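Local coordinates for protein deseasin MCP-01 (Pseudoalteromonas sp., PDB 3VV3) that degrades collagen as a bacterial collagenolytic serine protease of the subtilisin family, at residues Asp11-Gly14 and Gln20-Gly23; Gly47-Gly52 and Ile150-Tyr155; Ser244-Ala249 and Leu298-Gly303. One frame throughout, in Å; residues are numbered along the deposited sequence.

Contact 1: residues Asp11-Gly14 and Gln20-Gly23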
loop_
_atom_site.group_PDB
_atom_site.type_symbol
_atom_site.label_atom_id
_atom_site.label_comp_id
_atom_site.label_asym_id
_atom_site.label_seq_id
_atom_site.Cartn_x
_atom_site.Cartn_y
_atom_site.Cartn_z
ATOM N N ASP A 11 0.905 2.850 21.279
ATOM C CA ASP A 11 0.288 2.916 19.955
ATOM C C ASP A 11 0.171 1.531 19.320
ATOM O O ASP A 11 -0.505 1.361 18.301
ATOM C CB ASP A 11 1.087 3.845 19.035
ATOM C CG ASP A 11 1.005 5.294 19.461
ATOM O OD1 ASP A 11 -0.078 5.711 19.902
ATOM O OD2 ASP A 11 2.020 6.008 19.362
ATOM N N LEU A 12 0.842 0.551 19.923
ATOM C CA LEU A 12 0.869 -0.816 19.397
ATOM C C LEU A 12 -0.309 -1.654 19.896
ATOM O O LEU A 12 -0.141 -2.579 20.693
ATOM C CB LEU A 12 2.203 -1.490 19.758
ATOM C CG LEU A 12 3.424 -0.732 19.230
ATOM C CD1 LEU A 12 4.730 -1.362 19.733
ATOM C CD2 LEU A 12 3.413 -0.645 17.690
ATOM N N TRP A 13 -1.509 -1.347 19.415
ATOM C CA TRP A 13 -2.693 -2.025 19.924
ATOM C C TRP A 13 -2.650 -3.536 19.643
ATOM O O TRP A 13 -3.156 -4.344 20.422
ATOM C CB TRP A 13 -3.962 -1.394 19.332
ATOM C CG TRP A 13 -4.118 -1.675 17.865
ATOM C CD1 TRP A 13 -3.746 -0.874 16.822
ATOM C CD2 TRP A 13 -4.674 -2.855 17.290
ATOM N NE1 TRP A 13 -4.047 -1.486 15.628
ATOM C CE2 TRP A 13 -4.621 -2.704 15.889
ATOM C CE3 TRP A 13 -5.223 -4.025 17.824
ATOM C CZ2 TRP A 13 -5.088 -3.686 15.014
ATOM C CZ3 TRP A 13 -5.688 -4.995 16.959
ATOM C CH2 TRP A 13 -5.616 -4.821 15.566
ATOM N N GLY A 14 -2.028 -3.920 18.531
ATOM C CA GLY A 14 -1.955 -5.325 18.166
ATOM C C GLY A 14 -1.232 -6.165 19.204
ATOM O O GLY A 14 -1.529 -7.345 19.378
ATOM N N GLN A 20 -7.179 1.865 23.771
ATOM C CA GLN A 20 -6.534 3.176 23.695
ATOM C C GLN A 20 -6.446 3.768 22.292
ATOM O O GLN A 20 -6.147 4.951 22.145
ATOM C CB GLN A 20 -5.151 3.164 24.362
ATOM C CG GLN A 20 -4.029 2.524 23.540
ATOM C CD GLN A 20 -4.002 1.008 23.633
ATOM O OE1 GLN A 20 -4.953 0.381 24.098
ATOM N NE2 GLN A 20 -2.903 0.410 23.173
ATOM N N THR A 21 -6.702 2.962 21.262
ATOM C CA THR A 21 -6.778 3.496 19.901
ATOM C C THR A 21 -8.222 3.551 19.421
ATOM O O THR A 21 -8.483 3.716 18.233
ATOM C CB THR A 21 -5.917 2.691 18.888
ATOM O OG1 THR A 21 -6.526 1.419 18.636
ATOM C CG2 THR A 21 -4.512 2.486 19.428
ATOM N N GLY A 22 -9.160 3.416 20.354
ATOM C CA GLY A 22 -10.573 3.521 20.040
ATOM C C GLY A 22 -11.244 2.195 19.741
ATOM O O GLY A 22 -12.388 2.164 19.281
ATOM N N GLY A 23 -10.540 1.097 20.007
ATOM C CA GLY A 23 -11.083 -0.224 19.756
ATOM C C GLY A 23 -11.596 -0.925 21.000
ATOM O O GLY A 23 -12.072 -0.292 21.945
#
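Thr-21 and Trp-13 meet side chain to side chain where the N-terminal loop, before helix 31-34, folds back on itself after an inverse gamma turn centred on Leu-12. The contact between the two segments is entirely van der Waals, and the Thr-21 side chain, directed at Trp-13, crosses it at about a right angle. Its two branches share the work. The methyl CG2 of Thr-21 lies 3.9 Å from CB of Trp-13, at the root of the indole. OG1 sits by the start of the ring, 4.0 Å from CG of Trp-13, and approaches obliquely. With chi1 of Trp-13 at 69°, the ring is swung away from Gln-20 and Thr-21, so they meet its base rather than its far end.

The hydrogen bonding is done with other parts of the chain. Trp-13 NE1 donates to the carbonyl of Ser-252, which helps fix how the indole is turned, while Ile-254 and Ser-230 also pack on its side chain. Asp-11 pairs through OD2 with Arg-8 in a salt bridge. The Gln-20 amide is held at both ends by nearby backbone: OE1 takes the N-H of Glu-18, and NE2 gives to the carbonyls of Asp-10 and Asn-16. These bonds tie the loop to itself through one side chain, which lies about 9 Å from a bound calcium ion.

That grip also settles where the amide lies against the tryptophan. The Gln-20 chain bends at chi2 (-82°), bringing its end back toward the backbone of residues 11-14, and NE2 of Gln-20 comes to rest 4.1 Å from CA of Trp-13.

Contact 2: residues Gly47-Gly52 and Ile150-Tyr155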
loop_
_atom_site.group_PDB
_atom_site.type_symbol
_atom_site.label_atom_id
_atom_site.label_comp_id
_atom_site.label_asym_id
_atom_site.label_seq_id
_atom_site.Cartn_x
_atom_site.Cartn_y
_atom_site.Cartn_z
ATOM N N GLY A 47 13.640 -14.617 8.008
ATOM C CA GLY A 47 13.917 -13.979 6.734
ATOM C C GLY A 47 12.759 -13.105 6.294
ATOM O O GLY A 47 11.601 -13.518 6.378
ATOM N N VAL A 48 13.071 -11.894 5.837
ATOM C CA VAL A 48 12.044 -10.988 5.315
ATOM C C VAL A 48 12.293 -10.778 3.827
ATOM O O VAL A 48 13.325 -10.236 3.434
ATOM C CB VAL A 48 12.046 -9.629 6.052
ATOM C CG1 VAL A 48 11.079 -8.647 5.382
ATOM C CG2 VAL A 48 11.711 -9.823 7.523
ATOM N N ILE A 49 11.347 -11.244 3.010
ATOM C CA ILE A 49 11.437 -11.132 1.556
ATOM C C ILE A 49 10.517 -9.996 1.109
ATOM O O ILE A 49 9.286 -10.108 1.179
ATOM C CB ILE A 49 11.057 -12.472 0.893
ATOM C CG1 ILE A 49 12.019 -13.573 1.379
ATOM C CG2 ILE A 49 11.055 -12.339 -0.644
ATOM C CD1 ILE A 49 11.696 -15.010 0.869
ATOM N N ASP A 50 11.111 -8.884 0.690
ATOM C CA ASP A 50 10.347 -7.649 0.576
ATOM C C ASP A 50 11.181 -6.587 -0.138
ATOM O O ASP A 50 11.975 -6.909 -1.031
ATOM C CB ASP A 50 9.958 -7.201 1.991
ATOM C CG ASP A 50 8.647 -6.418 2.040
ATOM O OD1 ASP A 50 8.562 -5.325 1.443
ATOM O OD2 ASP A 50 7.707 -6.882 2.719
ATOM N N THR A 51 11.002 -5.325 0.247
ATOM C CA THR A 51 11.771 -4.234 -0.346
ATOM C C THR A 51 13.136 -4.059 0.316
ATOM O O THR A 51 13.867 -3.118 -0.007
ATOM C CB THR A 51 11.037 -2.879 -0.221
ATOM O OG1 THR A 51 10.909 -2.534 1.161
ATOM C CG2 THR A 51 9.651 -2.943 -0.854
ATOM N N GLY A 52 13.460 -4.942 1.257
ATOM C CA GLY A 52 14.707 -4.853 1.999
ATOM C C GLY A 52 14.485 -4.696 3.498
ATOM O O GLY A 52 13.357 -4.778 3.985
ATOM N N ILE A 150 11.846 -15.901 -6.106
ATOM C CA ILE A 150 12.447 -17.241 -6.051
ATOM C C ILE A 150 13.929 -17.189 -5.655
ATOM O O ILE A 150 14.400 -18.008 -4.858
ATOM C CB ILE A 150 12.236 -18.006 -7.382
ATOM C CG1 ILE A 150 10.760 -18.384 -7.538
ATOM C CG2 ILE A 150 13.089 -19.256 -7.425
ATOM C CD1 ILE A 150 10.392 -18.849 -8.951
ATOM N N LYS A 151 14.668 -16.221 -6.190
ATOM C CA LYS A 151 16.056 -16.047 -5.781
ATOM C C LYS A 151 16.139 -15.835 -4.271
ATOM O O LYS A 151 17.037 -16.360 -3.616
ATOM C CB LYS A 151 16.722 -14.881 -6.519
ATOM C CG LYS A 151 16.989 -15.160 -7.986
ATOM C CD LYS A 151 17.513 -13.918 -8.719
ATOM C CE LYS A 151 18.950 -13.594 -8.360
ATOM N NZ LYS A 151 19.442 -12.425 -9.167
ATOM N N CYS A 152 15.200 -15.069 -3.725
ATOM C CA CYS A 152 15.151 -14.831 -2.282
ATOM C C CYS A 152 14.885 -16.106 -1.499
ATOM O O CYS A 152 15.570 -16.397 -0.518
ATOM C CB CYS A 152 14.085 -13.784 -1.939
ATOM S SG CYS A 152 14.602 -12.097 -2.346
ATOM N N ILE A 153 13.876 -16.859 -1.918
ATOM C CA ILE A 153 13.551 -18.104 -1.226
ATOM C C ILE A 153 14.727 -19.080 -1.275
ATOM O O ILE A 153 15.118 -19.636 -0.252
ATOM C CB ILE A 153 12.261 -18.745 -1.779
ATOM C CG1 ILE A 153 11.086 -17.779 -1.594
ATOM C CG2 ILE A 153 11.989 -20.088 -1.088
ATOM C CD1 ILE A 153 9.864 -18.107 -2.433
ATOM N N ASP A 154 15.308 -19.254 -2.457
ATOM C CA ASP A 154 16.481 -20.114 -2.600
ATOM C C ASP A 154 17.625 -19.658 -1.687
ATOM O O ASP A 154 18.323 -20.485 -1.090
ATOM C CB ASP A 154 16.964 -20.130 -4.055
ATOM C CG ASP A 154 16.014 -20.869 -4.993
ATOM O OD1 ASP A 154 15.031 -21.485 -4.528
ATOM O OD2 ASP A 154 16.269 -20.829 -6.218
ATOM N N TYR A 155 17.830 -18.347 -1.592
ATOM C CA TYR A 155 18.902 -17.807 -0.744
ATOM C C TYR A 155 18.675 -18.175 0.713
ATOM O O TYR A 155 19.590 -18.632 1.404
ATOM C CB TYR A 155 18.982 -16.282 -0.883
ATOM C CG TYR A 155 19.902 -15.582 0.101
ATOM C CD1 TYR A 155 21.281 -15.571 -0.094
ATOM C CD2 TYR A 155 19.390 -14.883 1.195
ATOM C CE1 TYR A 155 22.132 -14.920 0.796
ATOM C CE2 TYR A 155 20.240 -14.220 2.090
ATOM C CZ TYR A 155 21.606 -14.245 1.877
ATOM O OH TYR A 155 22.451 -13.589 2.744
#
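OD1 of Asp-50, one residue beyond the Ile-49 that packs on Cys-152 and Ile-153, is gripped by two N-H groups: the backbone N of Thr-51 and ND1 of His-105. The bond from Thr-51 N to Asp-50 OD1 is 2.7 Å, bent to 144° at the hydrogen, and uses the lone pair facing away from OD2. Asp-50, His-105 and Ser-270 have the charge-relay geometry of a subtilisin catalytic triad, consistent with the family. Strand 45-50 thus ends at the probable active site.

The contact itself belongs to the core of the subtilase alpha/beta fold. Helix 146-161 is the connection of a beta-alpha-beta crossover from strand 131-136 to strand 166-171, the two neighbours of strand 45-50 in the parallel sheet, so it runs over the strand between them. Ile-49 points toward this helix, whereas Val-48, next to it, packs on helix 105-114.

All the touching is apolar and buried. Both branches of Ile-49 lie against Cys-152, and the longer one goes on to Ile-153. CG2, anti to the backbone N, presses on Cys-152, 3.6 Å from its CB. The other branch is extended past CG1 (chi2 176°), and its end, CD1, reaches CG1 of Ile-153 at 3.8 Å; these two isoleucine side chains cross at about a right angle. Ile-153 also touches Leu-182 of helix 180-191, so it lies between strand and neighbouring helix.

A disulfide to Cys-135 fastens Cys-152, and with it this helix, to the adjacent strand 131-136. The sulfur stays close to the isoleucine too: SG of Cys-152 is 3.9 Å from CG2 of Ile-49.

Contact 3: residues Ser244-Ala249 and Leu298-Gly303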
loop_
_atom_site.group_PDB
_atom_site.type_symbol
_atom_site.label_atom_id
_atom_site.label_comp_id
_atom_site.label_asym_id
_atom_site.label_seq_id
_atom_site.Cartn_x
_atom_site.Cartn_y
_atom_site.Cartn_z
ATOM N N SER A 244 -8.447 -21.536 1.881
ATOM C CA SER A 244 -7.208 -20.965 1.345
ATOM C C SER A 244 -6.549 -19.919 2.253
ATOM O O SER A 244 -5.428 -19.473 1.984
ATOM C CB SER A 244 -7.446 -20.373 -0.050
ATOM O OG SER A 244 -8.281 -19.233 0.020
ATOM N N VAL A 245 -7.241 -19.515 3.314
ATOM C CA VAL A 245 -6.641 -18.643 4.325
ATOM C C VAL A 245 -6.790 -19.317 5.690
ATOM O O VAL A 245 -7.823 -19.922 5.978
ATOM C CB VAL A 245 -7.279 -17.230 4.319
ATOM C CG1 VAL A 245 -6.617 -16.328 5.375
ATOM C CG2 VAL A 245 -7.154 -16.604 2.930
ATOM N N ASP A 246 -5.767 -19.215 6.531
ATOM C CA ASP A 246 -5.705 -20.055 7.729
ATOM C C ASP A 246 -6.190 -19.399 9.019
ATOM O O ASP A 246 -6.851 -20.041 9.836
ATOM C CB ASP A 246 -4.274 -20.567 7.915
ATOM C CG ASP A 246 -3.808 -21.395 6.742
ATOM O OD1 ASP A 246 -4.555 -22.325 6.356
ATOM O OD2 ASP A 246 -2.708 -21.118 6.206
ATOM N N MET A 247 -5.838 -18.132 9.211
ATOM C CA MET A 247 -6.132 -17.439 10.464
ATOM C C MET A 247 -5.925 -15.942 10.270
ATOM O O MET A 247 -5.520 -15.512 9.197
ATOM C CB MET A 247 -5.224 -17.951 11.587
ATOM C CG MET A 247 -3.734 -17.722 11.312
ATOM S SD MET A 247 -2.682 -18.313 12.660
ATOM C CE MET A 247 -3.153 -17.199 13.983
ATOM N N GLY A 248 -6.189 -15.156 11.309
ATOM C CA GLY A 248 -6.018 -13.716 11.219
ATOM C C GLY A 248 -5.064 -13.171 12.263
ATOM O O GLY A 248 -4.762 -13.849 13.241
ATOM N N ALA A 249 -4.583 -11.950 12.049
ATOM C CA ALA A 249 -3.741 -11.250 13.016
ATOM C C ALA A 249 -3.869 -9.747 12.760
ATOM O O ALA A 249 -4.314 -9.337 11.685
ATOM C CB ALA A 249 -2.276 -11.705 12.904
ATOM N N LEU A 298 -0.042 -25.116 15.558
ATOM C CA LEU A 298 -0.048 -24.533 16.891
ATOM C C LEU A 298 -0.457 -23.058 16.851
ATOM O O LEU A 298 -1.251 -22.595 17.672
ATOM C CB LEU A 298 1.326 -24.685 17.546
ATOM C CG LEU A 298 1.472 -24.103 18.949
ATOM C CD1 LEU A 298 2.311 -25.039 19.810
ATOM C CD2 LEU A 298 2.092 -22.728 18.890
ATOM N N LEU A 299 0.096 -22.317 15.898
ATOM C CA LEU A 299 -0.273 -20.913 15.735
ATOM C C LEU A 299 -1.765 -20.783 15.450
ATOM O O LEU A 299 -2.446 -19.904 15.995
ATOM C CB LEU A 299 0.572 -20.265 14.630
ATOM C CG LEU A 299 2.047 -20.097 15.017
ATOM C CD1 LEU A 299 2.933 -19.849 13.778
ATOM C CD2 LEU A 299 2.206 -18.978 16.042
ATOM N N MET A 300 -2.279 -21.670 14.604
ATOM C CA MET A 300 -3.700 -21.675 14.269
ATOM C C MET A 300 -4.580 -22.055 15.465
ATOM O O MET A 300 -5.541 -21.359 15.790
ATOM C CB MET A 300 -3.957 -22.620 13.096
ATOM C CG MET A 300 -3.363 -22.099 11.781
ATOM S SD MET A 300 -3.333 -23.313 10.452
ATOM C CE MET A 300 -5.085 -23.556 10.129
ATOM N N SER A 301 -4.235 -23.149 16.132
ATOM C CA SER A 301 -5.116 -23.693 17.162
ATOM C C SER A 301 -5.068 -22.889 18.452
ATOM O O SER A 301 -6.041 -22.869 19.204
ATOM C CB SER A 301 -4.785 -25.169 17.432
ATOM O OG SER A 301 -3.489 -25.308 17.988
ATOM N N SER A 302 -3.945 -22.225 18.714
ATOM C CA SER A 302 -3.786 -21.473 19.960
ATOM C C SER A 302 -4.418 -20.086 19.918
ATOM O O SER A 302 -4.494 -19.409 20.942
ATOM C CB SER A 302 -2.311 -21.348 20.353
ATOM O OG SER A 302 -1.606 -20.504 19.457
ATOM N N GLY A 303 -4.851 -19.656 18.733
ATOM C CA GLY A 303 -5.443 -18.338 18.587
ATOM C C GLY A 303 -6.794 -18.250 19.273
ATOM O O GLY A 303 -7.389 -19.276 19.591
#
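Met-247 and Met-300 reach past each other from strand and helix, each bent at its thioether and each sending its methyl to a different place. Met-247 stands at the start of strand 247-250, an edge within this chain of the parallel sheet of the subtilase alpha/beta fold, and aims at helix 292-301. Its CG lies between the backbone N and the carbonyl carbon (chi1 61°), and the chain then runs straight out to the sulfur. There it lands on the helix backbone: SD of Met-247 is 3.9 Å from CA of Met-300 and equally far from CG of that residue. The final torsion of Met-247 (chi3 -66°) folds CE toward the peptide after Leu-299, 3.4 Å from the Leu-299 carbonyl O.

Met-300 leaves the helix to one side and brings its end back to the residue just before the strand. A turn at its own chi3 (67°), of opposite sign, carries the methyl over Asp-246, with CE of Met-300 3.8 Å from CB of Asp-246. The Asp-246 and Met-300 side chains run obliquely to one another, and the methyl touches CB first, with the backbone O and OD1 of Asp-246 only slightly farther off. The carboxylate has its own partner, since OD2 accepts from the backbone N of Ser-224 on the adjoining strand 222-228. Leu-299 adds its CB beside the Met-247 sulfur and packs onward against Ala-279 and Ala-280 of helix 269-284.

Toward the end of the helix, the Leu-298 carbonyl O takes both N and OG of Ser-302, which arrive from opposite faces of its plane; the OG bond is 2.8 Å. Between strand and helix, by contrast, cohesion probably comes mainly from dispersion among thioethers, methyls and methylenes, perhaps with a slight electrostatic gain where the Met-247 methyl meets a carbonyl oxygen.

The contacts come in order along the chain without overlapping. Contacts 2 and 3 reach the same parallel sheet, one at inner strand 45-50 and the other at edge strand 247-250, flanking the middle of the molecule with centres 23 Å apart. Together they seat helices 146-161 and 292-301 on the catalytic-domain sheet. Contact 1 lies in the N-terminal loop, its centre 31 Å from that of contact 2. Contact 3 is nearer to contact 1, with centres 21 Å and nearest atoms about 6 Å apart, and the Trp-13 indole is hydrogen-bonded just past strand 247-250. The N-terminal loop is therefore joined to the edge-strand side of the domain, away from the probable catalytic aspartate in contact 2.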